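Local coordinates for protein-tyrosine-phosphatase PTP1 (PDB 6KRX), which removes phosphate from phosphotyrosine of proteins, including the MAP kinase MPK6, and together with MKP1 represses salicylic acid and camalexin biosynthesis, at residues Ser94-Phe99 with Lys304-Met309; Asn102-Asn107 with Ala120-Thr125; Gln133-Gln138 with Pro260-Cys265; Val161-Leu166 with Gly270-Tyr275. All coordinates share one frame; numbering follows the deposited sequence. Where two conformers were deposited one is given.

How the interactions relate
Interaction 3 lies deepest, its centre about 4 Å from that of the chain, where two parallel strands of the central sheet are joined by main-chain bonds and aliphatic packing and lead into the catalytic cysteine. Interaction 4, about 9 Å from it between centres, sets the helix that follows the phosphate-binding loop against the end of the neighbouring strand 159-162, and mixes apolar packing with a water-bridged arginine. Interaction 2 is only partly buried and reaches the sheet's outermost strand 120-123, which bonds to strand 134-137 of interaction 3. Interaction 1 joins two loops in a buried contact bridged by waters and touches interaction 2 through Gln305 and Arg306; one water serves both.

Interaction 1 (Ser94-Phe99 with Lys304-Met309); sequences SDVVPF and KQRIGM
Phe99 turns its ring toward the loop of Lys304-Met309, and CE2 comes to 3.3 Å from Lys304 O while CD2 lies 3.6 Å from Gln305 O. With CG beside the backbone N (chi1 -58°), the ring extends to the neighbourhood of Ile307; lying against carbonyl oxygens, it brings no polar group that needs a partner and leaves the backbone polarity to waters. One ring face carries a water, 3.2 Å above the plane and over the centre of Phe99. That water donates to Val97 O and accepts from Ile307 N, joining the two backbones. A second water accepts from Phe99 N at 2.9 Å and donates to Gln305 O at 2.6 Å. Arg306 sets CG opposite its backbone N (chi1 -171°), stays extended out to NE and crosses Val96 at about a right angle, NH2 passing 3.9 Å from Val96 CG1. Its polar end is held by others: NH1 by Ser121, NE by Gly268 O, NH2 by Ala267 O and Asn119. Ile307 brings CG2 to 4.0 Å from Val97 O. Buried backbone polarity is thus met by water, while the arginine ties this loop to the substrate-binding loop, which contains Gly268 and, by similarity, contacts phosphate.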
loop_
_atom_site.group_PDB
_atom_site.type_symbol
_atom_site.label_atom_id
_atom_site.label_comp_id
_atom_site.label_asym_id
_atom_site.label_seq_id
_atom_site.Cartn_x
_atom_site.Cartn_y
_atom_site.Cartn_z
ATOM N N SER A 94 14.797 -1.844 -11.245
ATOM C CA SER A 94 14.630 -1.403 -12.651
ATOM C C SER A 94 13.393 -2.088 -13.245
ATOM O O SER A 94 12.840 -1.536 -14.214
ATOM C CB SER A 94 15.877 -1.681 -13.451
ATOM O OG SER A 94 16.252 -3.034 -13.290
ATOM N N ASP A 95 12.955 -3.200 -12.644
ATOM C CA ASP A 95 11.850 -4.018 -13.209
ATOM C C ASP A 95 10.529 -3.751 -12.473
ATOM O O ASP A 95 9.541 -4.436 -12.801
ATOM C CB ASP A 95 12.197 -5.507 -13.176
ATOM C CG ASP A 95 12.383 -6.091 -11.784
ATOM O OD1 ASP A 95 12.822 -5.360 -10.876
ATOM O OD2 ASP A 95 12.088 -7.282 -11.617
ATOM N N VAL A 96 10.506 -2.815 -11.517
ATOM C CA VAL A 96 9.223 -2.469 -10.832
ATOM C C VAL A 96 8.952 -0.991 -11.095
ATOM O O VAL A 96 9.553 -0.148 -10.432
ATOM C CB VAL A 96 9.239 -2.807 -9.327
ATOM C CG1 VAL A 96 7.926 -2.408 -8.667
ATOM C CG2 VAL A 96 9.527 -4.279 -9.087
ATOM N N VAL A 97 8.103 -0.730 -12.087
ATOM C CA VAL A 97 7.791 0.651 -12.548
ATOM C C VAL A 97 6.286 0.752 -12.710
ATOM O O VAL A 97 5.631 -0.239 -13.033
ATOM C CB VAL A 97 8.534 0.965 -13.864
ATOM C CG1 VAL A 97 10.030 1.132 -13.621
ATOM C CG2 VAL A 97 8.287 -0.084 -14.934
ATOM N N PRO A 98 5.709 1.961 -12.565
ATOM C CA PRO A 98 4.289 2.169 -12.823
ATOM C C PRO A 98 3.978 2.245 -14.326
ATOM O O PRO A 98 4.807 2.721 -15.112
ATOM C CB PRO A 98 4.026 3.525 -12.161
ATOM C CG PRO A 98 5.335 4.260 -12.356
ATOM C CD PRO A 98 6.392 3.196 -12.155
ATOM N N PHE A 99 2.798 1.751 -14.683
ATOM C CA PHE A 99 2.202 1.970 -16.024
ATOM C C PHE A 99 1.936 3.456 -16.251
ATOM O O PHE A 99 1.529 4.173 -15.333
ATOM C CB PHE A 99 0.890 1.201 -16.121
ATOM C CG PHE A 99 1.042 -0.274 -15.886
ATOM C CD1 PHE A 99 1.949 -1.008 -16.630
ATOM C CD2 PHE A 99 0.289 -0.922 -14.914
ATOM C CE1 PHE A 99 2.087 -2.370 -16.426
ATOM C CE2 PHE A 99 0.412 -2.291 -14.735
ATOM C CZ PHE A 99 1.328 -3.003 -15.468
ATOM N N LYS A 304 -3.021 -5.459 -12.969
ATOM C CA LYS A 304 -3.301 -4.592 -14.146
ATOM C C LYS A 304 -3.017 -3.126 -13.802
ATOM O O LYS A 304 -2.933 -2.311 -14.733
ATOM C CB LYS A 304 -4.752 -4.761 -14.601
ATOM C CG LYS A 304 -5.042 -6.090 -15.280
ATOM C CD LYS A 304 -6.425 -6.135 -15.886
ATOM C CE LYS A 304 -6.686 -7.380 -16.710
ATOM N NZ LYS A 304 -6.556 -8.619 -15.905
ATOM N N GLN A 305 -2.863 -2.808 -12.512
ATOM C CA GLN A 305 -2.641 -1.401 -12.079
ATOM C C GLN A 305 -1.206 -1.213 -11.577
ATOM O O GLN A 305 -0.741 -0.058 -11.565
ATOM C CB GLN A 305 -3.651 -1.017 -10.999
ATOM C CG GLN A 305 -5.065 -0.906 -11.538
ATOM C CD GLN A 305 -6.068 -0.620 -10.454
ATOM O OE1 GLN A 305 -6.323 0.531 -10.103
ATOM N NE2 GLN A 305 -6.646 -1.681 -9.917
ATOM N N ARG A 306 -0.541 -2.295 -11.174
ATOM C CA ARG A 306 0.893 -2.214 -10.799
ATOM C C ARG A 306 1.476 -3.614 -10.910
ATOM O O ARG A 306 0.993 -4.525 -10.236
ATOM C CB ARG A 306 1.108 -1.631 -9.399
ATOM C CG ARG A 306 2.560 -1.338 -9.054
ATOM C CD ARG A 306 2.639 -0.583 -7.729
ATOM N NE ARG A 306 3.998 -0.403 -7.227
ATOM C CZ ARG A 306 4.847 0.533 -7.630
ATOM N NH1 ARG A 306 4.513 1.372 -8.604
ATOM N NH2 ARG A 306 6.055 0.599 -7.101
ATOM N N ILE A 307 2.535 -3.743 -11.696
ATOM C CA ILE A 307 3.105 -5.070 -12.042
ATOM C C ILE A 307 3.406 -5.871 -10.769
ATOM O O ILE A 307 4.005 -5.318 -9.850
ATOM C CB ILE A 307 4.369 -4.869 -12.894
ATOM C CG1 ILE A 307 4.844 -6.181 -13.516
ATOM C CG2 ILE A 307 5.456 -4.168 -12.103
ATOM C CD1 ILE A 307 3.984 -6.658 -14.668
ATOM N N GLY A 308 2.962 -7.125 -10.738
ATOM C CA GLY A 308 3.488 -8.107 -9.771
ATOM C C GLY A 308 2.905 -7.964 -8.366
ATOM O O GLY A 308 3.455 -8.616 -7.470
ATOM N N MET A 309 1.854 -7.153 -8.174
ATOM C CA MET A 309 1.206 -7.024 -6.833
ATOM C C MET A 309 0.918 -8.420 -6.251
ATOM O O MET A 309 0.240 -9.205 -6.910
ATOM C CB MET A 309 -0.088 -6.212 -6.903
ATOM C CG MET A 309 0.126 -4.747 -7.244
ATOM S SD MET A 309 0.553 -3.715 -5.831
ATOM C CE MET A 309 -1.099 -3.314 -5.261
HETATM O O HOH W 1 3.216 -1.364 -13.175
HETATM O O HOH W 2 1.059 1.618 -12.392
#

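Interaction 2 (Asn102-Asn107 with Ala120-Thr125); sequences NRIVLN and ASLIKT
Asn102 and Leu122 grip each other twice, once through the main chain and once through an amide. Leu122 N donates to Asn102 O at 3.1 Å in an almost straight bond (178°), whereas Asn102 ND2 reaches Leu122 O at 2.9 Å along a bent path, with the acceptor lying a little out of the amide plane. A chi1 of 67° tucks the Asn102 amide back over strand 120-123 and lets both its ends work: ND2 also donates to Gln305 O, and OD1 accepts from a water that in turn accepts from Ser121 OG. Ser121 OG takes an N-H from Arg306 as well, so a small hydroxyl fits between two loops. Beyond this, Arg103 and Ser121 form an antiparallel non-hydrogen-bonded pair, followed by Ile104 N bonding to Ala120 O at 3.1 Å. The side chain of Ile104 lies across that of Leu122 at a slant, CD1 3.9 Å from Leu122 CB, and CG1 rests 4.0 Å from Ala120 CB, where a methyl leaves room for the branched neighbour. The weakly bonded strand 103-105 here meets strand 120-123, the outermost of the central sheet on that side, their directions 113° apart. Asparagine's amide, able to donate and accept at once, thus complements a short backbone pairing, while aliphatic groups seal the side near Ile135 and Met151.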
loop_
_atom_site.group_PDB
_atom_site.type_symbol
_atom_site.label_atom_id
_atom_site.label_comp_id
_atom_site.label_asym_id
_atom_site.label_seq_id
_atom_site.Cartn_x
_atom_site.Cartn_y
_atom_site.Cartn_z
ATOM N N ASN A 102 -1.774 4.983 -15.115
ATOM C CA ASN A 102 -2.294 5.266 -13.747
ATOM C C ASN A 102 -1.156 5.680 -12.820
ATOM O O ASN A 102 -1.358 5.645 -11.582
ATOM C CB ASN A 102 -3.047 4.078 -13.148
ATOM C CG ASN A 102 -2.136 2.906 -12.881
ATOM O OD1 ASN A 102 -1.150 2.710 -13.599
ATOM N ND2 ASN A 102 -2.420 2.163 -11.819
ATOM N N ARG A 103 -0.010 6.072 -13.374
ATOM C CA ARG A 103 1.055 6.643 -12.510
ATOM C C ARG A 103 0.599 7.969 -11.894
ATOM O O ARG A 103 -0.170 8.744 -12.517
ATOM C CB ARG A 103 2.373 6.797 -13.280
ATOM C CG ARG A 103 2.378 7.885 -14.348
ATOM C CD ARG A 103 3.694 7.903 -15.105
ATOM N NE ARG A 103 3.671 9.021 -16.046
ATOM C CZ ARG A 103 4.087 10.255 -15.779
ATOM N NH1 ARG A 103 4.637 10.553 -14.614
ATOM N NH2 ARG A 103 3.987 11.190 -16.714
ATOM N N ILE A 104 1.069 8.225 -10.673
ATOM C CA ILE A 104 0.851 9.551 -10.052
ATOM C C ILE A 104 1.805 10.559 -10.695
ATOM O O ILE A 104 3.018 10.301 -10.747
ATOM C CB ILE A 104 1.042 9.467 -8.530
ATOM C CG1 ILE A 104 0.127 8.410 -7.910
ATOM C CG2 ILE A 104 0.830 10.826 -7.899
ATOM C CD1 ILE A 104 -1.355 8.660 -8.104
ATOM N N VAL A 105 1.251 11.689 -11.128
ATOM C CA VAL A 105 2.066 12.743 -11.783
ATOM C C VAL A 105 2.210 13.932 -10.822
ATOM O O VAL A 105 1.180 14.428 -10.313
ATOM C CB VAL A 105 1.413 13.148 -13.118
ATOM C CG1 VAL A 105 2.194 14.247 -13.816
ATOM C CG2 VAL A 105 1.223 11.959 -14.045
ATOM N N LEU A 106 3.446 14.357 -10.582
ATOM C CA LEU A 106 3.724 15.593 -9.818
ATOM C C LEU A 106 3.374 16.786 -10.710
ATOM O O LEU A 106 3.970 16.909 -11.787
ATOM C CB LEU A 106 5.200 15.633 -9.424
ATOM C CG LEU A 106 5.627 14.612 -8.373
ATOM C CD1 LEU A 106 7.121 14.736 -8.118
ATOM C CD2 LEU A 106 4.830 14.795 -7.094
ATOM N N ASN A 107 2.418 17.599 -10.275
ATOM C CA ASN A 107 1.956 18.753 -11.095
ATOM C C ASN A 107 1.509 19.839 -10.126
ATOM O O ASN A 107 0.445 19.708 -9.525
ATOM C CB ASN A 107 0.843 18.330 -12.050
ATOM C CG ASN A 107 0.556 19.373 -13.104
ATOM O OD1 ASN A 107 1.027 20.500 -12.992
ATOM N ND2 ASN A 107 -0.193 18.994 -14.127
ATOM N N ALA A 120 5.039 5.457 -8.527
ATOM C CA ALA A 120 3.828 5.409 -7.676
ATOM C C ALA A 120 2.630 5.139 -8.577
ATOM O O ALA A 120 2.555 5.752 -9.662
ATOM C CB ALA A 120 3.660 6.701 -6.926
ATOM N N SER A 121 1.719 4.298 -8.106
ATOM C CA SER A 121 0.568 3.808 -8.892
ATOM C C SER A 121 -0.715 4.048 -8.096
ATOM O O SER A 121 -0.743 3.686 -6.916
ATOM C CB SER A 121 0.747 2.342 -9.205
ATOM O OG SER A 121 1.983 2.067 -9.864
ATOM N N LEU A 122 -1.757 4.583 -8.737
ATOM C CA LEU A 122 -3.089 4.638 -8.083
ATOM C C LEU A 122 -3.754 3.260 -8.224
ATOM O O LEU A 122 -3.908 2.749 -9.350
ATOM C CB LEU A 122 -3.910 5.777 -8.707
ATOM C CG LEU A 122 -5.197 6.188 -7.989
ATOM C CD1 LEU A 122 -6.262 5.119 -8.087
ATOM C CD2 LEU A 122 -4.966 6.571 -6.541
ATOM N N ILE A 123 -4.113 2.669 -7.086
ATOM C CA ILE A 123 -4.775 1.338 -6.996
ATOM C C ILE A 123 -6.216 1.554 -6.537
ATOM O O ILE A 123 -6.413 2.118 -5.453
ATOM C CB ILE A 123 -4.053 0.391 -6.024
ATOM C CG1 ILE A 123 -2.541 0.354 -6.264
ATOM C CG2 ILE A 123 -4.676 -0.997 -6.073
ATOM C CD1 ILE A 123 -2.132 -0.148 -7.632
ATOM N N LYS A 124 -7.175 1.106 -7.334
ATOM C CA LYS A 124 -8.583 1.258 -6.905
ATOM C C LYS A 124 -9.423 0.145 -7.523
ATOM O O LYS A 124 -9.082 -0.342 -8.614
ATOM C CB LYS A 124 -9.129 2.628 -7.296
ATOM C CG LYS A 124 -9.107 2.921 -8.781
ATOM C CD LYS A 124 -9.722 4.273 -9.093
ATOM C CE LYS A 124 -9.491 4.644 -10.539
ATOM N NZ LYS A 124 -10.197 5.893 -10.898
ATOM N N THR A 125 -10.540 -0.145 -6.872
ATOM C CA THR A 125 -11.481 -1.164 -7.395
ATOM C C THR A 125 -12.797 -0.474 -7.752
ATOM O O THR A 125 -13.554 -1.099 -8.510
ATOM C CB THR A 125 -11.630 -2.319 -6.388
ATOM O OG1 THR A 125 -12.069 -1.793 -5.138
ATOM C CG2 THR A 125 -10.329 -3.055 -6.203
HETATM O O HOH W 2 1.059 1.618 -12.392
#

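Interaction 3 (Gln133-Gln138 with Pro260-Cys265); sequences QFIATQ and PIIVHC
Ile135 holds CG1 beside its backbone N and runs on extended through CD1 (chi2 176°), which lays its branch along Pro260, with CG1 3.8 Å from Pro260 CB and the two side chains pointing the same way. Thr137 turns OG1 opposite to the backbone N (chi1 -172°), toward its bond with Asn119 O, and this leaves the CG2 methyl to press 3.7 Å from His264 CB and 3.9 Å from Ile262 CG2. A threonine suits the place because one branch is polar and the other greasy. On the face bearing Phe134, CD1 of that ring lies 3.8 Å from Val263 CG2, the two running side by side. These are neighbouring parallel strands of the central sheet, joined by four main-chain bonds that run from Ile261 N to Gln133 O, 2.9 Å, at one end to Thr137 N to Val263 O, 3.1 Å, at the other. With an alanine in place of Ile135, Pro260 would probably lose the branch that covers it, and a gap would open beneath Met151 of helix 145-155. His264 ND1 donates to Cys265 O at 3.0 Å, nearly straight and in both planes, while NE2 bonds to Tyr178 OH. Strand 261-264 thereby delivers Cys265, the phosphocysteine nucleophile, into the HCX5R phosphate-binding loop of classical tyrosine phosphatases.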
loop_
_atom_site.group_PDB
_atom_site.type_symbol
_atom_site.label_atom_id
_atom_site.label_comp_id
_atom_site.label_asym_id
_atom_site.label_seq_id
_atom_site.Cartn_x
_atom_site.Cartn_y
_atom_site.Cartn_z
ATOM N N GLN A 133 -8.907 4.064 -1.693
ATOM C CA GLN A 133 -7.976 3.948 -2.847
ATOM C C GLN A 133 -6.549 4.036 -2.305
ATOM O O GLN A 133 -6.347 4.621 -1.236
ATOM C CB GLN A 133 -8.282 5.019 -3.901
ATOM C CG GLN A 133 -9.682 4.875 -4.462
ATOM C CD GLN A 133 -9.985 5.864 -5.560
ATOM O OE1 GLN A 133 -9.183 6.744 -5.865
ATOM N NE2 GLN A 133 -11.147 5.691 -6.175
ATOM N N PHE A 134 -5.609 3.398 -2.993
ATOM C CA PHE A 134 -4.222 3.370 -2.491
ATOM C C PHE A 134 -3.308 4.028 -3.508
ATOM O O PHE A 134 -3.568 3.955 -4.704
ATOM C CB PHE A 134 -3.747 1.933 -2.251
ATOM C CG PHE A 134 -4.710 1.100 -1.449
ATOM C CD1 PHE A 134 -4.716 1.163 -0.062
ATOM C CD2 PHE A 134 -5.641 0.294 -2.082
ATOM C CE1 PHE A 134 -5.624 0.413 0.666
ATOM C CE2 PHE A 134 -6.543 -0.457 -1.347
ATOM C CZ PHE A 134 -6.514 -0.413 0.027
ATOM N N ILE A 135 -2.246 4.627 -3.003
ATOM C CA ILE A 135 -1.060 4.868 -3.858
ATOM C C ILE A 135 -0.001 3.846 -3.459
ATOM O O ILE A 135 0.508 3.932 -2.333
ATOM C CB ILE A 135 -0.593 6.320 -3.743
ATOM C CG1 ILE A 135 -1.632 7.245 -4.381
ATOM C CG2 ILE A 135 0.761 6.481 -4.408
ATOM C CD1 ILE A 135 -1.305 8.720 -4.220
ATOM N N ALA A 136 0.240 2.886 -4.345
ATOM C CA ALA A 136 1.278 1.865 -4.102
ATOM C C ALA A 136 2.591 2.425 -4.637
ATOM O O ALA A 136 2.643 2.787 -5.851
ATOM C CB ALA A 136 0.922 0.565 -4.768
ATOM N N THR A 137 3.591 2.562 -3.763
ATOM C CA THR A 137 4.847 3.205 -4.219
ATOM C C THR A 137 6.060 2.444 -3.674
ATOM O O THR A 137 5.910 1.629 -2.757
ATOM C CB THR A 137 4.820 4.691 -3.832
ATOM O OG1 THR A 137 5.928 5.384 -4.411
ATOM C CG2 THR A 137 4.816 4.879 -2.338
ATOM N N GLN A 138 7.230 2.696 -4.254
ATOM C CA GLN A 138 8.485 2.100 -3.734
ATOM C C GLN A 138 8.907 2.826 -2.447
ATOM O O GLN A 138 8.427 3.942 -2.187
ATOM C CB GLN A 138 9.581 2.229 -4.785
ATOM C CG GLN A 138 9.990 3.673 -5.015
ATOM C CD GLN A 138 11.000 3.815 -6.124
ATOM O OE1 GLN A 138 11.222 2.888 -6.893
ATOM N NE2 GLN A 138 11.615 4.986 -6.207
ATOM N N PRO A 260 -6.166 9.235 -0.970
ATOM C CA PRO A 260 -5.583 7.905 -1.098
ATOM C C PRO A 260 -4.665 7.589 0.086
ATOM O O PRO A 260 -4.001 8.495 0.629
ATOM C CB PRO A 260 -4.758 7.917 -2.395
ATOM C CG PRO A 260 -4.961 9.282 -3.011
ATOM C CD PRO A 260 -5.757 10.138 -2.052
ATOM N N ILE A 261 -4.670 6.316 0.468
ATOM C CA ILE A 261 -3.727 5.792 1.486
ATOM C C ILE A 261 -2.435 5.411 0.765
ATOM O O ILE A 261 -2.494 4.579 -0.146
ATOM C CB ILE A 261 -4.351 4.595 2.220
ATOM C CG1 ILE A 261 -5.632 5.005 2.955
ATOM C CG2 ILE A 261 -3.322 3.944 3.139
ATOM C CD1 ILE A 261 -6.397 3.862 3.550
ATOM N N ILE A 262 -1.307 5.979 1.180
ATOM C CA ILE A 262 -0.014 5.520 0.610
ATOM C C ILE A 262 0.335 4.189 1.275
ATOM O O ILE A 262 0.246 4.104 2.511
ATOM C CB ILE A 262 1.096 6.570 0.793
ATOM C CG1 ILE A 262 0.892 7.729 -0.189
ATOM C CG2 ILE A 262 2.457 5.925 0.632
ATOM C CD1 ILE A 262 1.659 8.966 0.152
ATOM N N VAL A 263 0.731 3.211 0.474
ATOM C CA VAL A 263 1.205 1.903 1.000
ATOM C C VAL A 263 2.520 1.632 0.290
ATOM O O VAL A 263 2.558 1.708 -0.954
ATOM C CB VAL A 263 0.218 0.740 0.802
ATOM C CG1 VAL A 263 0.732 -0.518 1.484
ATOM C CG2 VAL A 263 -1.180 1.067 1.302
ATOM N N HIS A 264 3.568 1.406 1.067
ATOM C CA HIS A 264 4.869 1.113 0.437
ATOM C C HIS A 264 5.630 0.107 1.290
ATOM O O HIS A 264 5.404 0.009 2.525
ATOM C CB HIS A 264 5.713 2.376 0.188
ATOM C CG HIS A 264 6.431 2.898 1.388
ATOM N ND1 HIS A 264 7.645 2.402 1.795
ATOM C CD2 HIS A 264 6.125 3.908 2.225
ATOM C CE1 HIS A 264 8.041 3.074 2.858
ATOM N NE2 HIS A 264 7.129 3.994 3.146
ATOM N N CYS A 265 6.508 -0.602 0.612
ATOM C CA CYS A 265 7.498 -1.459 1.282
ATOM C C CYS A 265 8.842 -1.073 0.657
ATOM O O CYS A 265 9.196 0.123 0.737
ATOM C CB CYS A 265 7.089 -2.931 1.199
ATOM S SG CYS A 265 6.637 -3.516 -0.461
#

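Interaction 4 (Val161-Leu166 with Gly270-Tyr275); sequences VMLTRL and GRTGTY
The guanidinium of Arg271 meets Thr164 through a water at its edge: the water lies in the plane of the group, accepts from Arg271 NH2 at 2.7 Å and donates to Thr164 OG1 at the same distance. Thr164 OG1 donates a hydrogen bond to Arg165 O, in the carbonyl plane, on a lone pair. Leu163 O lies only 3.3 Å from Arg271 NH1, but at an angle too poor for a bond; NH1 bonds instead to Trp232 O. The ring of Tyr275 stands beside Leu163, whose CD1 touches Tyr275 CB at 3.6 Å, the side chains crossing at about a right angle. Arg271 closes the HCX5R signature of the phosphatase family and lies in the first turn of helix 270-286, which packs against the end of strand 159-162; its backbone N and that of Gly270 bond to a citrate, probably from the crystallisation liquor, in what is by similarity the substrate pocket. Arg271 CD lies 3.4 Å from Leu163 O, and a bend at chi3 (-79°) then turns the guanidinium toward Thr164 and its water. A leucine in place of Arg271 would probably leave the water and Trp232 O without their donors and take a positive charge from the pocket. Leu163 suits its place because CD1 packs on the apolar CB of Tyr275 and the backbone of Thr272. Thr274 N and OG1 grip Gly270 O from opposite faces of its plane.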
loop_
_atom_site.group_PDB
_atom_site.type_symbol
_atom_site.label_atom_id
_atom_site.label_comp_id
_atom_site.label_asym_id
_atom_site.label_seq_id
_atom_site.Cartn_x
_atom_site.Cartn_y
_atom_site.Cartn_z
ATOM N N VAL A 161 1.193 3.814 5.065
ATOM C CA VAL A 161 1.442 2.457 5.624
ATOM C C VAL A 161 2.791 1.982 5.085
ATOM O O VAL A 161 2.926 1.850 3.863
ATOM C CB VAL A 161 0.306 1.490 5.264
ATOM C CG1 VAL A 161 0.587 0.079 5.781
ATOM C CG2 VAL A 161 -1.002 1.992 5.815
ATOM N N MET A 162 3.754 1.803 5.988
ATOM C CA MET A 162 5.139 1.397 5.636
ATOM C C MET A 162 5.385 -0.029 6.137
ATOM O O MET A 162 5.317 -0.248 7.360
ATOM C CB MET A 162 6.151 2.351 6.264
ATOM C CG MET A 162 7.573 1.924 6.041
ATOM S SD MET A 162 8.673 3.201 6.692
ATOM C CE MET A 162 10.263 2.451 6.357
ATOM N N LEU A 163 5.626 -0.971 5.221
ATOM C CA LEU A 163 5.671 -2.412 5.570
ATOM C C LEU A 163 7.100 -2.962 5.449
ATOM O O LEU A 163 7.262 -4.180 5.238
ATOM C CB LEU A 163 4.701 -3.148 4.642
ATOM C CG LEU A 163 3.271 -2.634 4.665
ATOM C CD1 LEU A 163 2.485 -3.220 3.489
ATOM C CD2 LEU A 163 2.590 -2.953 5.988
ATOM N N THR A 164 8.088 -2.110 5.670
ATOM C CA THR A 164 9.508 -2.530 5.574
ATOM C C THR A 164 10.263 -1.854 6.717
ATOM O O THR A 164 9.818 -0.791 7.172
ATOM C CB THR A 164 10.082 -2.156 4.198
ATOM O OG1 THR A 164 11.407 -2.683 4.066
ATOM C CG2 THR A 164 10.110 -0.664 3.946
ATOM N N ARG A 165 11.362 -2.464 7.146
ATOM C CA ARG A 165 12.447 -1.711 7.812
ATOM C C ARG A 165 13.226 -0.888 6.781
ATOM O O ARG A 165 13.129 -1.173 5.561
ATOM C CB ARG A 165 13.383 -2.697 8.500
ATOM C CG ARG A 165 12.708 -3.504 9.597
ATOM C CD ARG A 165 13.675 -4.491 10.203
ATOM N NE ARG A 165 13.099 -5.167 11.357
ATOM C CZ ARG A 165 13.802 -5.888 12.233
ATOM N NH1 ARG A 165 15.115 -6.018 12.086
ATOM N NH2 ARG A 165 13.184 -6.465 13.252
ATOM N N LEU A 166 13.995 0.095 7.253
ATOM C CA LEU A 166 14.875 0.855 6.328
ATOM C C LEU A 166 15.963 -0.064 5.755
ATOM O O LEU A 166 16.325 0.101 4.593
ATOM C CB LEU A 166 15.499 2.032 7.079
ATOM C CG LEU A 166 14.517 3.086 7.581
ATOM C CD1 LEU A 166 15.218 4.068 8.499
ATOM C CD2 LEU A 166 13.858 3.813 6.411
ATOM N N GLY A 270 5.028 -6.508 -3.299
ATOM C CA GLY A 270 4.787 -7.796 -2.603
ATOM C C GLY A 270 3.992 -7.597 -1.324
ATOM O O GLY A 270 2.780 -7.868 -1.283
ATOM N N ARG A 271 4.663 -7.118 -0.281
ATOM C CA ARG A 271 3.979 -6.797 0.984
ATOM C C ARG A 271 2.894 -5.748 0.728
ATOM O O ARG A 271 1.806 -5.892 1.275
ATOM C CB ARG A 271 5.022 -6.314 1.988
ATOM C CG ARG A 271 6.000 -7.418 2.361
ATOM C CD ARG A 271 7.195 -6.883 3.127
ATOM N NE ARG A 271 8.152 -6.264 2.230
ATOM C CZ ARG A 271 9.344 -5.793 2.594
ATOM N NH1 ARG A 271 9.721 -5.887 3.860
ATOM N NH2 ARG A 271 10.142 -5.245 1.687
ATOM N N THR A 272 3.209 -4.729 -0.062
ATOM C CA THR A 272 2.250 -3.651 -0.403
ATOM C C THR A 272 0.980 -4.249 -1.041
ATOM O O THR A 272 -0.143 -3.894 -0.594
ATOM C CB THR A 272 2.915 -2.630 -1.327
ATOM O OG1 THR A 272 3.892 -1.933 -0.547
ATOM C CG2 THR A 272 1.933 -1.648 -1.926
ATOM N N GLY A 273 1.148 -5.095 -2.062
ATOM C CA GLY A 273 -0.023 -5.705 -2.719
ATOM C C GLY A 273 -0.829 -6.554 -1.755
ATOM O O GLY A 273 -2.075 -6.522 -1.796
ATOM N N THR A 274 -0.135 -7.311 -0.910
ATOM C CA THR A 274 -0.784 -8.189 0.090
ATOM C C THR A 274 -1.630 -7.341 1.045
ATOM O O THR A 274 -2.796 -7.696 1.300
ATOM C CB THR A 274 0.269 -9.005 0.840
ATOM O OG1 THR A 274 1.060 -9.714 -0.119
ATOM C CG2 THR A 274 -0.337 -9.964 1.839
ATOM N N TYR A 275 -1.029 -6.295 1.612
ATOM C CA TYR A 275 -1.794 -5.416 2.534
ATOM C C TYR A 275 -3.012 -4.838 1.796
ATOM O O TYR A 275 -4.144 -4.902 2.328
ATOM C CB TYR A 275 -0.943 -4.274 3.122
ATOM C CG TYR A 275 -1.834 -3.419 3.980
ATOM C CD1 TYR A 275 -2.175 -3.847 5.249
ATOM C CD2 TYR A 275 -2.492 -2.307 3.460
ATOM C CE1 TYR A 275 -3.116 -3.174 6.005
ATOM C CE2 TYR A 275 -3.412 -1.601 4.221
ATOM C CZ TYR A 275 -3.723 -2.039 5.500
ATOM O OH TYR A 275 -4.685 -1.416 6.243
HETATM O O HOH W 3 12.403 -5.078 3.176
#